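Local coordinates for plasmin and fibronectin-binding protein A (Streptococcus pneumoniae, PDB 4MR0), which acts as a fibronectin-dependent adhesin and invasin of the bacterial surface, binding human fibronectin, plasmin, plasminogen and serum albumin, at residues Glu162-Leu166 with Thr196-Thr200; Gly350-Gln354 with Ala415-Lys419; Ile364-Asn368 with Ile389-Arg393; Asp395-Lys399 with Asn439-Thr445; Lys514-Asn520 with Asn550-Thr555. One frame throughout, in Å; residues are numbered along the deposited sequence.

Contact 1 of 5, residues Glu162-Leu166 with Thr196-Thr200. With MN (manganese (II) ion), chain F.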
# COMPACT_ATOMS: atom_id res chain seq x y z
N GLU A 162 11.61 -1.99 -23.81
CA GLU A 162 12.62 -1.60 -22.82
C GLU A 162 12.03 -0.46 -21.99
O GLU A 162 10.98 0.09 -22.33
CB GLU A 162 13.93 -1.15 -23.49
CG GLU A 162 15.12 -2.11 -23.25
CD GLU A 162 15.71 -2.04 -21.84
OE1 GLU A 162 15.20 -1.27 -20.99
OE2 GLU A 162 16.70 -2.76 -21.58
N ILE A 163 12.73 -0.13 -20.91
CA ILE A 163 12.32 0.90 -19.97
C ILE A 163 12.35 2.31 -20.55
O ILE A 163 13.28 2.67 -21.27
CB ILE A 163 13.23 0.88 -18.71
CG1 ILE A 163 13.22 -0.52 -18.09
CG2 ILE A 163 12.77 1.92 -17.70
CD1 ILE A 163 14.28 -0.71 -17.01
N VAL A 164 11.32 3.09 -20.22
CA VAL A 164 11.21 4.48 -20.64
C VAL A 164 11.64 5.31 -19.44
O VAL A 164 11.26 5.02 -18.30
CB VAL A 164 9.75 4.83 -21.00
CG1 VAL A 164 9.63 6.33 -21.31
CG2 VAL A 164 9.28 3.99 -22.18
N PHE A 165 12.44 6.35 -19.67
CA PHE A 165 12.92 7.18 -18.58
C PHE A 165 12.29 8.56 -18.55
O PHE A 165 12.44 9.35 -19.48
CB PHE A 165 14.44 7.28 -18.66
CG PHE A 165 15.11 5.95 -18.69
CD1 PHE A 165 15.16 5.15 -17.55
CD2 PHE A 165 15.65 5.45 -19.88
CE1 PHE A 165 15.71 3.87 -17.59
CE2 PHE A 165 16.20 4.17 -19.93
CZ PHE A 165 16.24 3.38 -18.79
N LEU A 166 11.57 8.84 -17.46
CA LEU A 166 10.93 10.13 -17.29
C LEU A 166 12.04 11.12 -16.97
O LEU A 166 13.07 10.75 -16.41
CB LEU A 166 9.93 10.07 -16.14
CG LEU A 166 8.83 9.02 -16.33
CD1 LEU A 166 7.95 8.96 -15.09
CD2 LEU A 166 7.99 9.37 -17.57
N THR A 196 12.58 7.02 -13.16
CA THR A 196 13.04 8.41 -13.10
C THR A 196 14.57 8.49 -13.05
O THR A 196 15.15 9.52 -12.73
CB THR A 196 12.49 9.13 -11.86
OG1 THR A 196 12.96 8.49 -10.67
CG2 THR A 196 10.96 9.13 -11.88
N GLY A 197 15.21 7.38 -13.39
CA GLY A 197 16.65 7.32 -13.42
C GLY A 197 17.06 6.24 -14.40
O GLY A 197 16.26 5.37 -14.73
N LEU A 198 18.31 6.27 -14.85
CA LEU A 198 18.78 5.29 -15.82
C LEU A 198 19.01 3.89 -15.27
O LEU A 198 19.37 3.70 -14.11
CB LEU A 198 20.08 5.78 -16.47
CG LEU A 198 19.99 7.05 -17.32
CD1 LEU A 198 21.37 7.35 -17.92
CD2 LEU A 198 18.96 6.86 -18.44
N PHE A 199 18.78 2.91 -16.14
CA PHE A 199 19.00 1.51 -15.82
C PHE A 199 19.35 0.81 -17.13
O PHE A 199 18.71 1.05 -18.15
CB PHE A 199 17.76 0.86 -15.19
CG PHE A 199 17.99 -0.56 -14.75
CD1 PHE A 199 17.94 -1.61 -15.68
CD2 PHE A 199 18.34 -0.85 -13.43
CE1 PHE A 199 18.23 -2.92 -15.30
CE2 PHE A 199 18.63 -2.16 -13.04
CZ PHE A 199 18.58 -3.19 -13.97
N THR A 200 20.37 -0.03 -17.10
CA THR A 200 20.80 -0.77 -18.28
C THR A 200 20.70 -2.26 -17.98
O THR A 200 19.78 -2.94 -18.42
CB THR A 200 22.26 -0.42 -18.66
OG1 THR A 200 23.10 -0.52 -17.50
CG2 THR A 200 22.33 0.99 -19.21
MN MN F . 18.13 -2.89 -19.93
O HOH W 1 17.19 -0.80 -19.26
O HOH W 2 19.05 -4.84 -20.94
O HOH W 3 19.40 -1.53 -21.22

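Contact 2 of 5, residues Gly350-Gln354 with Ala415-Lys419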
# COMPACT_ATOMS: atom_id res chain seq x y z
N GLY A 350 1.77 0.22 1.00
CA GLY A 350 2.58 0.01 2.19
C GLY A 350 4.02 -0.32 1.90
O GLY A 350 4.57 0.05 0.87
N THR A 351 4.65 -1.00 2.86
CA THR A 351 6.02 -1.44 2.70
C THR A 351 6.29 -2.49 3.78
O THR A 351 5.50 -2.64 4.72
CB THR A 351 7.03 -0.27 2.80
OG1 THR A 351 8.30 -0.72 2.29
CG2 THR A 351 7.20 0.21 4.23
N HIS A 352 7.39 -3.22 3.63
CA HIS A 352 7.68 -4.31 4.56
C HIS A 352 9.14 -4.37 4.97
O HIS A 352 9.63 -5.45 5.33
CB HIS A 352 7.35 -5.61 3.85
CG HIS A 352 8.03 -5.73 2.52
ND1 HIS A 352 7.51 -5.17 1.36
CD2 HIS A 352 9.22 -6.26 2.17
CE1 HIS A 352 8.35 -5.36 0.37
NE2 HIS A 352 9.40 -6.01 0.83
N TYR A 353 9.84 -3.25 4.95
CA TYR A 353 11.26 -3.28 5.28
C TYR A 353 11.78 -1.99 5.88
O TYR A 353 11.39 -0.90 5.47
CB TYR A 353 12.04 -3.61 4.00
CG TYR A 353 13.55 -3.60 4.12
CD1 TYR A 353 14.23 -4.61 4.78
CD2 TYR A 353 14.30 -2.58 3.52
CE1 TYR A 353 15.62 -4.62 4.85
CE2 TYR A 353 15.69 -2.58 3.59
CZ TYR A 353 16.35 -3.60 4.25
OH TYR A 353 17.72 -3.61 4.30
N GLN A 354 12.68 -2.13 6.86
CA GLN A 354 13.31 -0.99 7.51
C GLN A 354 14.51 -1.49 8.30
O GLN A 354 14.55 -2.65 8.70
CB GLN A 354 12.33 -0.27 8.46
CG GLN A 354 11.98 -1.04 9.73
CD GLN A 354 11.18 -0.19 10.72
OE1 GLN A 354 10.05 -0.53 11.07
NE2 GLN A 354 11.76 0.92 11.17
N ALA A 415 -0.66 -1.93 10.66
CA ALA A 415 0.58 -1.19 10.93
C ALA A 415 1.33 -2.08 11.90
O ALA A 415 1.02 -2.10 13.09
CB ALA A 415 0.28 0.15 11.58
N TYR A 416 2.33 -2.80 11.39
CA TYR A 416 3.09 -3.72 12.21
C TYR A 416 4.55 -3.33 12.38
O TYR A 416 5.00 -2.30 11.88
CB TYR A 416 3.00 -5.13 11.61
CG TYR A 416 3.85 -5.33 10.38
CD1 TYR A 416 3.50 -4.75 9.15
CD2 TYR A 416 5.02 -6.09 10.43
CE1 TYR A 416 4.30 -4.93 8.02
CE2 TYR A 416 5.82 -6.27 9.31
CZ TYR A 416 5.46 -5.69 8.11
OH TYR A 416 6.26 -5.89 7.01
N SER A 417 5.30 -4.17 13.10
CA SER A 417 6.71 -3.92 13.35
C SER A 417 7.59 -4.94 12.64
O SER A 417 7.33 -6.14 12.70
CB SER A 417 6.98 -3.96 14.86
OG SER A 417 6.23 -2.96 15.53
N TYR A 418 8.63 -4.45 11.98
CA TYR A 418 9.57 -5.31 11.25
C TYR A 418 10.22 -6.31 12.21
O TYR A 418 10.66 -5.95 13.30
CB TYR A 418 10.67 -4.45 10.62
CG TYR A 418 11.58 -5.21 9.67
CD1 TYR A 418 11.09 -5.73 8.48
CD2 TYR A 418 12.93 -5.43 9.99
CE1 TYR A 418 11.91 -6.45 7.60
CE2 TYR A 418 13.76 -6.15 9.12
CZ TYR A 418 13.25 -6.66 7.94
OH TYR A 418 14.05 -7.38 7.08
N LYS A 419 10.26 -7.58 11.81
CA LYS A 419 10.85 -8.63 12.64
C LYS A 419 12.35 -8.40 12.83
O LYS A 419 13.14 -8.64 11.92
CB LYS A 419 10.61 -10.00 12.01
CG LYS A 419 11.16 -11.17 12.82
CD LYS A 419 10.60 -12.49 12.35
CE LYS A 419 11.03 -13.63 13.25
NZ LYS A 419 10.30 -14.89 12.93
O HOH W 4 8.34 -7.52 6.92
O HOH W 5 7.04 -0.29 12.61

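Contact 3 of 5, residues Ile364-Asn368 with Ile389-Arg393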
# COMPACT_ATOMS: atom_id res chain seq x y z
N ILE A 364 2.55 10.57 5.24
CA ILE A 364 1.96 9.68 4.25
C ILE A 364 0.45 9.75 4.45
O ILE A 364 -0.06 9.40 5.52
CB ILE A 364 2.43 8.23 4.47
CG1 ILE A 364 3.96 8.19 4.58
CG2 ILE A 364 1.93 7.34 3.35
CD1 ILE A 364 4.67 8.65 3.31
N LYS A 365 -0.26 10.20 3.42
CA LYS A 365 -1.71 10.32 3.51
C LYS A 365 -2.38 9.37 2.53
O LYS A 365 -2.07 9.37 1.35
CB LYS A 365 -2.13 11.76 3.21
CG LYS A 365 -1.58 12.77 4.19
CD LYS A 365 -1.98 14.19 3.80
CE LYS A 365 -1.51 15.18 4.86
NZ LYS A 365 -1.64 16.59 4.40
N ILE A 366 -3.30 8.57 3.04
CA ILE A 366 -4.02 7.60 2.23
C ILE A 366 -5.47 8.01 2.42
O ILE A 366 -6.07 7.71 3.46
CB ILE A 366 -3.76 6.17 2.75
CG1 ILE A 366 -2.26 5.87 2.57
CG2 ILE A 366 -4.63 5.17 2.02
CD1 ILE A 366 -1.80 4.57 3.19
N LEU A 367 -6.00 8.69 1.41
CA LEU A 367 -7.34 9.27 1.49
C LEU A 367 -8.41 8.87 0.49
O LEU A 367 -8.17 8.78 -0.71
CB LEU A 367 -7.20 10.78 1.42
CG LEU A 367 -6.03 11.40 2.20
CD1 LEU A 367 -5.87 12.86 1.79
CD2 LEU A 367 -6.27 11.28 3.70
N ASN A 368 -9.61 8.66 1.01
CA ASN A 368 -10.76 8.37 0.18
C ASN A 368 -10.54 7.35 -0.94
O ASN A 368 -10.97 7.59 -2.08
CB ASN A 368 -11.26 9.69 -0.40
CG ASN A 368 -11.51 10.74 0.67
OD1 ASN A 368 -11.35 11.95 0.43
ND2 ASN A 368 -11.91 10.29 1.85
N ILE A 389 -4.62 7.63 7.50
CA ILE A 389 -5.43 6.72 6.71
C ILE A 389 -6.85 7.16 7.03
O ILE A 389 -7.40 6.80 8.08
CB ILE A 389 -5.21 5.27 7.17
CG1 ILE A 389 -3.73 4.92 7.01
CG2 ILE A 389 -6.08 4.33 6.35
CD1 ILE A 389 -3.26 3.77 7.88
N LYS A 390 -7.43 7.94 6.13
CA LYS A 390 -8.75 8.51 6.37
C LYS A 390 -9.78 8.46 5.25
O LYS A 390 -9.47 8.66 4.07
CB LYS A 390 -8.55 9.96 6.81
CG LYS A 390 -9.81 10.77 7.02
CD LYS A 390 -9.47 12.03 7.81
CE LYS A 390 -9.97 13.28 7.13
NZ LYS A 390 -9.31 13.49 5.81
N GLY A 391 -11.03 8.19 5.65
CA GLY A 391 -12.13 8.15 4.71
C GLY A 391 -12.09 7.11 3.61
O GLY A 391 -12.70 7.29 2.55
N ASN A 392 -11.37 6.01 3.85
CA ASN A 392 -11.26 4.95 2.86
C ASN A 392 -12.35 3.90 3.07
O ASN A 392 -12.93 3.80 4.14
CB ASN A 392 -9.89 4.27 2.98
CG ASN A 392 -8.74 5.22 2.74
OD1 ASN A 392 -8.42 5.55 1.60
ND2 ASN A 392 -8.12 5.69 3.82
N ARG A 393 -12.62 3.13 2.03
CA ARG A 393 -13.60 2.06 2.10
C ARG A 393 -12.88 0.73 1.86
O ARG A 393 -12.28 0.52 0.81
CB ARG A 393 -14.68 2.28 1.04
CG ARG A 393 -15.58 1.08 0.84
CD ARG A 393 -16.69 1.39 -0.14
NE ARG A 393 -17.44 0.19 -0.51
CZ ARG A 393 -18.48 0.18 -1.34
NH1 ARG A 393 -18.90 1.32 -1.88
NH2 ARG A 393 -19.09 -0.96 -1.63

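Contact 4 of 5, residues Asp395-Lys399 with Asn439-Thr445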
# COMPACT_ATOMS: atom_id res chain seq x y z
N ASP A 395 -13.45 -3.19 1.50
CA ASP A 395 -14.43 -4.25 1.36
C ASP A 395 -13.73 -5.61 1.35
O ASP A 395 -12.62 -5.74 0.84
CB ASP A 395 -15.24 -4.09 0.07
CG ASP A 395 -16.17 -2.89 0.10
OD1 ASP A 395 -16.81 -2.65 1.15
OD2 ASP A 395 -16.28 -2.19 -0.92
N LYS A 396 -14.38 -6.61 1.93
CA LYS A 396 -13.81 -7.95 1.97
C LYS A 396 -14.94 -8.95 1.83
O LYS A 396 -15.84 -9.01 2.67
CB LYS A 396 -13.05 -8.17 3.28
CG LYS A 396 -12.36 -9.53 3.38
CD LYS A 396 -11.30 -9.72 2.31
CE LYS A 396 -10.55 -11.04 2.53
NZ LYS A 396 -9.63 -11.37 1.40
N LYS A 397 -14.90 -9.72 0.75
CA LYS A 397 -15.93 -10.71 0.49
C LYS A 397 -15.52 -12.08 1.03
O LYS A 397 -14.41 -12.26 1.55
CB LYS A 397 -16.19 -10.80 -1.01
CG LYS A 397 -16.73 -9.52 -1.63
CD LYS A 397 -17.16 -9.74 -3.07
CE LYS A 397 -15.98 -9.70 -4.04
NZ LYS A 397 -15.77 -8.33 -4.58
N VAL A 398 -16.42 -13.05 0.91
CA VAL A 398 -16.13 -14.39 1.37
C VAL A 398 -15.24 -15.11 0.37
O VAL A 398 -15.16 -14.72 -0.80
CB VAL A 398 -17.43 -15.21 1.58
CG1 VAL A 398 -18.26 -14.58 2.68
CG2 VAL A 398 -18.22 -15.26 0.28
N LYS A 399 -14.55 -16.14 0.84
CA LYS A 399 -13.66 -16.95 0.03
C LYS A 399 -14.28 -17.34 -1.31
O LYS A 399 -13.63 -17.27 -2.36
CB LYS A 399 -13.29 -18.21 0.81
CG LYS A 399 -12.52 -19.27 0.04
CD LYS A 399 -12.48 -20.56 0.86
CE LYS A 399 -11.77 -21.69 0.14
NZ LYS A 399 -10.30 -21.47 0.03
N ASN A 439 -16.38 -3.18 5.32
CA ASN A 439 -17.50 -4.09 5.08
C ASN A 439 -16.85 -5.46 4.94
O ASN A 439 -16.29 -5.78 3.90
CB ASN A 439 -18.24 -3.70 3.80
CG ASN A 439 -18.84 -2.32 3.88
OD1 ASN A 439 -19.63 -2.03 4.78
ND2 ASN A 439 -18.48 -1.45 2.94
N ILE A 440 -16.92 -6.24 6.01
CA ILE A 440 -16.29 -7.55 6.05
C ILE A 440 -17.26 -8.73 6.09
O ILE A 440 -18.19 -8.76 6.90
CB ILE A 440 -15.34 -7.64 7.26
CG1 ILE A 440 -14.30 -6.52 7.17
CG2 ILE A 440 -14.68 -9.00 7.32
CD1 ILE A 440 -13.45 -6.34 8.42
N ALA A 441 -17.02 -9.70 5.21
CA ALA A 441 -17.85 -10.89 5.13
C ALA A 441 -17.00 -12.13 5.41
O ALA A 441 -17.53 -13.20 5.70
CB ALA A 441 -18.50 -10.99 3.75
N ASP A 442 -15.68 -11.97 5.32
CA ASP A 442 -14.75 -13.06 5.56
C ASP A 442 -14.47 -13.20 7.06
O ASP A 442 -13.98 -12.26 7.69
CB ASP A 442 -13.44 -12.81 4.81
CG ASP A 442 -12.38 -13.84 5.13
OD1 ASP A 442 -12.70 -15.04 5.17
OD2 ASP A 442 -11.21 -13.45 5.34
N PRO A 443 -14.76 -14.37 7.64
CA PRO A 443 -14.52 -14.59 9.07
C PRO A 443 -13.05 -14.57 9.50
O PRO A 443 -12.76 -14.48 10.69
CB PRO A 443 -15.19 -15.94 9.34
CG PRO A 443 -15.09 -16.64 8.03
CD PRO A 443 -15.41 -15.55 7.03
N LYS A 444 -12.14 -14.63 8.53
CA LYS A 444 -10.71 -14.62 8.84
C LYS A 444 -10.08 -13.24 8.68
O LYS A 444 -8.88 -13.08 8.87
CB LYS A 444 -9.97 -15.61 7.94
CG LYS A 444 -10.20 -17.08 8.27
CD LYS A 444 -9.45 -17.97 7.27
CE LYS A 444 -9.13 -19.33 7.87
NZ LYS A 444 -10.35 -20.05 8.31
N THR A 445 -10.90 -12.24 8.33
CA THR A 445 -10.38 -10.89 8.13
C THR A 445 -10.60 -9.94 9.30
O THR A 445 -11.71 -9.77 9.80
CB THR A 445 -10.97 -10.25 6.85
OG1 THR A 445 -10.44 -10.93 5.70
CG2 THR A 445 -10.60 -8.78 6.76
O HOH W 6 -14.54 -16.37 3.55

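Contact 5 of 5, residues Lys514-Asn520 with Asn550-Thr555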
# COMPACT_ATOMS: atom_id res chain seq x y z
N LYS A 514 -0.00 6.41 28.19
CA LYS A 514 -1.33 6.98 28.08
C LYS A 514 -2.28 6.26 27.12
O LYS A 514 -2.00 6.11 25.93
CB LYS A 514 -1.24 8.46 27.68
CG LYS A 514 -2.58 9.18 27.73
CD LYS A 514 -2.42 10.68 27.66
CE LYS A 514 -3.75 11.37 27.88
NZ LYS A 514 -4.37 10.94 29.17
N ILE A 515 -3.40 5.82 27.67
CA ILE A 515 -4.42 5.12 26.91
C ILE A 515 -5.78 5.79 27.12
O ILE A 515 -6.15 6.13 28.25
CB ILE A 515 -4.50 3.65 27.35
CG1 ILE A 515 -3.16 2.96 27.07
CG2 ILE A 515 -5.65 2.94 26.62
CD1 ILE A 515 -3.11 1.50 27.47
N THR A 516 -6.50 6.00 26.03
CA THR A 516 -7.81 6.63 26.08
C THR A 516 -8.75 5.91 25.13
O THR A 516 -8.51 5.85 23.93
CB THR A 516 -7.74 8.11 25.63
OG1 THR A 516 -6.71 8.79 26.35
CG2 THR A 516 -9.07 8.81 25.91
N VAL A 517 -9.82 5.34 25.69
CA VAL A 517 -10.81 4.63 24.90
C VAL A 517 -12.14 5.26 25.27
O VAL A 517 -12.68 5.01 26.34
CB VAL A 517 -10.82 3.13 25.25
CG1 VAL A 517 -11.86 2.40 24.42
CG2 VAL A 517 -9.44 2.54 25.00
N LEU A 518 -12.67 6.10 24.38
CA LEU A 518 -13.90 6.82 24.67
C LEU A 518 -15.07 6.70 23.71
O LEU A 518 -14.94 6.92 22.50
CB LEU A 518 -13.60 8.31 24.86
CG LEU A 518 -12.52 8.70 25.86
CD1 LEU A 518 -12.19 10.17 25.70
CD2 LEU A 518 -13.00 8.39 27.28
N ASN A 519 -16.21 6.35 24.28
CA ASN A 519 -17.47 6.26 23.56
C ASN A 519 -17.52 5.57 22.21
O ASN A 519 -17.96 6.16 21.22
CB ASN A 519 -18.06 7.66 23.46
CG ASN A 519 -18.05 8.38 24.80
OD1 ASN A 519 -18.53 7.84 25.80
ND2 ASN A 519 -17.51 9.59 24.83
N ASN A 520 -17.08 4.33 22.17
CA ASN A 520 -17.14 3.55 20.95
C ASN A 520 -18.54 2.92 21.02
O ASN A 520 -19.13 2.85 22.09
CB ASN A 520 -16.06 2.47 20.96
CG ASN A 520 -14.66 3.05 20.89
OD1 ASN A 520 -14.22 3.52 19.84
ND2 ASN A 520 -13.96 3.04 22.02
N ASN A 550 -20.12 -2.06 27.16
CA ASN A 550 -19.47 -0.86 26.67
C ASN A 550 -19.02 -0.00 27.85
O ASN A 550 -19.76 0.19 28.82
CB ASN A 550 -20.43 -0.06 25.80
CG ASN A 550 -19.73 0.95 24.91
OD1 ASN A 550 -18.59 1.36 25.19
ND2 ASN A 550 -20.40 1.37 23.84
N PHE A 551 -17.79 0.50 27.78
CA PHE A 551 -17.25 1.35 28.83
C PHE A 551 -16.09 2.15 28.27
O PHE A 551 -15.68 1.96 27.13
CB PHE A 551 -16.78 0.54 30.04
CG PHE A 551 -15.74 -0.50 29.72
CD1 PHE A 551 -16.11 -1.74 29.21
CD2 PHE A 551 -14.39 -0.24 29.95
CE1 PHE A 551 -15.14 -2.71 28.93
CE2 PHE A 551 -13.42 -1.20 29.67
CZ PHE A 551 -13.80 -2.44 29.17
N ASN A 552 -15.56 3.06 29.08
CA ASN A 552 -14.44 3.87 28.65
C ASN A 552 -13.23 3.62 29.52
O ASN A 552 -13.33 3.12 30.64
CB ASN A 552 -14.80 5.36 28.70
CG ASN A 552 -15.95 5.71 27.76
OD1 ASN A 552 -16.11 5.11 26.70
ND2 ASN A 552 -16.74 6.72 28.15
N ILE A 553 -12.07 3.95 28.97
CA ILE A 553 -10.82 3.79 29.68
C ILE A 553 -10.12 5.13 29.60
O ILE A 553 -10.11 5.77 28.54
CB ILE A 553 -9.91 2.74 29.02
CG1 ILE A 553 -10.61 1.39 28.99
CG2 ILE A 553 -8.59 2.66 29.78
CD1 ILE A 553 -9.86 0.33 28.21
N VAL A 554 -9.56 5.57 30.71
CA VAL A 554 -8.85 6.83 30.75
C VAL A 554 -7.61 6.61 31.58
O VAL A 554 -7.54 5.67 32.37
CB VAL A 554 -9.70 7.96 31.39
CG1 VAL A 554 -11.05 8.05 30.69
CG2 VAL A 554 -9.89 7.71 32.88
N THR A 555 -6.62 7.47 31.39
CA THR A 555 -5.38 7.37 32.13
C THR A 555 -5.31 8.59 33.03
O THR A 555 -5.38 9.73 32.56
CB THR A 555 -4.17 7.35 31.19
OG1 THR A 555 -4.29 6.25 30.29
CG2 THR A 555 -2.87 7.20 31.98
O HOH W 7 -6.79 9.47 29.30
O HOH W 8 -16.13 2.77 24.35

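Contact 1 of 5, residues Glu162-Leu166 with Thr196-Thr200
The gap between Glu162-Leu166 and Thr196-Thr200 is a wedge filled by one aromatic ring in the middle and a metal ion at its wide end. The segments run in roughly opposite directions (151° apart), and their CA spacing opens from 5.0 Å at Leu166-Thr196 to 7.9 Å at Ile163-Phe199. Phe165 is the bump: its CB points toward the other backbone, and the ring settles in a hollow walled by Gly197, Leu198 and Phe199. Leu198 CD2 sits over one ring face, a CH-pi contact 4.0 Å from the Phe165 centroid. Gly197 O comes to 3.0 Å of Phe165 CD1 and Phe199 O to 3.5 Å of Phe165 CZ; Gly197 O is buried without a polar partner. A second, smaller bump is Ile163, whose CD1 touches Phe199 CD1 at 4.0 Å. At the narrow end Leu166 CD1 and Thr196 CG2 are 4.4 Å apart, while Thr196 OG1 hydrogen-bonds Gly249 N on strand 243-252. At the wide end Glu162 OE2 and Thr200 O each bind manganese at 2.2 Å, and metal-bound water 1 donates to Glu162 OE1 (2.7 Å) and Phe199 O (2.6 Å). With His189 and two more waters this completes a six-ligand Mn(II) site on an early coil of the parallel beta-helix.

Contact 2 of 5, residues Gly350-Gln354 with Ala415-Lys419
Three tyrosines set the shape of this loop-to-loop contact, each through its rotamer. Tyr418 (chi1 t) directs its CB toward Gly350-Gln354 and lays its ring alongside the other backbone: Gln354 N is over one face, and His352 O lies near the ring plane, 3.4 Å from Tyr418 CE1. Tyr353, also t, starts away from the partner, yet its edge meets the Tyr418 face in an offset edge-to-face pair, centroids 5.8 Å apart and planes at 88°. Tyr416 takes chi1 p, which swings its sideways-starting side chain across, so that Tyr416 OH reaches 3.2 Å from His352 CA and 3.4 Å from His352 CB. His352 is likewise p, its ND1 hydrogen-bonded to Glu303. Chi1 p puts Gln354 CG 3.8 Å from Tyr418 CB, and chi2 t carries the amide on to Thr382 and Asp426. Direct polar bonding between the segments is absent, and water takes its place. Water 4 joins His352 O (2.9 Å) and Tyr416 OH (2.6 Å); water 5 donates to Tyr416 O (3.0 Å) and weakly to Gln354 OE1 (3.4 Å). The chemistry implies a join made by aromatic packing and bridging solvent, with the polar ends of His352 and Gln354 bonded outside the two segments.

Contact 3 of 5, residues Ile364-Asn368 with Ile389-Arg393
Ile389 opens the second segment in parallel register with Ile366 (CA-CA 4.8 Å). Both side chains point to the same face of the sheet, Ile366 CD1 lying 4.3 Å from Ile389 CG1, and Val379 of the opposing strand 377-381 packs on both. Lys390 follows, paired with Leu367 on the other face: its N donates to Ile366 O (3.0 Å), its O accepts from Asn368 N (3.1 Å), and its CB lies 4.1 Å from Leu367 CD2. At Gly391 the chain bends at positive phi (62°), matching the left-handed backbone of Asn368 (44/45). A CB on Gly391 would clash with Asn368 ND2, which instead donates to Gly391 O at 3.2 Å, beside a CA-H...O contact from Asn368 CA to that oxygen, also 3.2 Å. Asn392 then turns its amide back to the first segment. Asn392 ND2 donates to Ile366 O (2.9 Å), so that this carbonyl serves two donors, and Asn392 OD1 accepts from Asn369 N. Arg393 leads away to a salt bridge with Asp395. Asn436 repeats the Asn392 pattern one coil on, bonding Ile389 O through ND2 and Asn392 N through OD1. Such stacked turn asparagines form an asparagine ladder, and with parallel strands in register they mark the right-handed parallel beta-helix of pectate lyase-like proteins, with Ile364-Asn368 lying in a PbH1 repeat.

Contact 4 of 5, residues Asp395-Lys399 with Asn439-Thr445
Asp395-Lys396 and Asn439-Ile440 pair as parallel strands, CA-CA 4.8 Å at both bridges, with Lys396 N donating to Asn439 O (2.9 Å) and Ala441 N to Lys396 O (2.9 Å). Past the strands the chains stay together through Lys397-Ala441 and Val398-Asp442 (CA-CA 5.0 and 4.6 Å), before Asp442-Thr445 makes a type I turn closed by Thr445 N to Asp442 O (3.1 Å). On one face Asn439 ND2 donates to Asp395 OD1 (2.7 Å), while Asp395 OD2 has a hydrogen bond with His370 and a salt bridge with Arg393. On the other, Lys396, bent at chi2 (p), lays its CG 3.7 Å from Asp442 CB and its CE 3.2 Å from Thr445 OG1, while NZ goes to Met374 O. Thr445 OG1 donates to Asp442 OD2 (2.7 Å); water 6 links Lys399 N to Asp442 OD1, which also hydrogen-bonds Tyr405 OH. Val398 CG1 packs 3.8 Å from Ala441 CB. Strands 387-396 and 431-440 are flanked in the long parallel sheet by 364-372 and 462-473; Thr445 starts strand 445-451, against 410-415.

Contact 5 of 5, residues Lys514-Asn520 with Asn550-Thr555
Backbone hydrogen bonds fix the centre of this antiparallel pairing (strand directions 155° apart): Val517 N to Ile553 O and Ile553 N to Val517 O, both 2.9 Å, form the one hydrogen-bonded pair. Side-chain hydrogen bonds extend it both ways. Thr555 OG1 donates to Ile515 O (2.8 Å) at one end. At the other, Asn552 makes a two-way exchange with Asn519, Asn519 N giving to Asn552 OD1 (2.7 Å) and Asn552 ND2 to Asn519 OD1 (3.2 Å), while Asn550 ND2 donates to Asn520 O (2.6 Å). Waters bridge the ends: water 7 gathers Lys514 NZ, Thr516 OG1 and Thr555 N, and water 8 links Asn520 N and ND2 to Phe551 O. Apolar contacts run along the pair, with Val517 CB 3.9 Å from Ile553 CB, Ile515 CG2 4.3 Å from Ile553 CG2 and Leu518 CD2 3.9 Å from Val554 CG1. Asn520 bonds Val494 O and Asn497 N of the preceding coil. Strand 515-523 follows 490-500 as the last rung of the long parallel sheet; 551-556, hairpinned with 559-564, runs antiparallel along its outer edge and caps the C-terminal end of the beta-helix, with Phe532 of strand 530-535 against Ile515 and Ile553.

Overall arrangement
The five contacts sample the beta-helix of this fragment of the longer cell-wall-anchored protein, from its early coils to its C-terminal cap, contacts 1 and 5 lying on opposite sides of the chain's centre with their own centres about 52 Å apart. Contacts 3 and 4 share strand 387-396 and touch where Arg393 NE lies 4.0 Å from Asn439 ND2. Contact 2 joins the loops ahead of 364-372 and after 410-415, so contact 3 falls between its segments in sequence; their nearest atoms are about 6 Å apart. Contact 1 supplies manganese ligands directly. By contrast, the His352 side chain of contact 2 is about 4 Å from a different manganese ion, and Leu367 of contact 3 about 8 Å from the calcium.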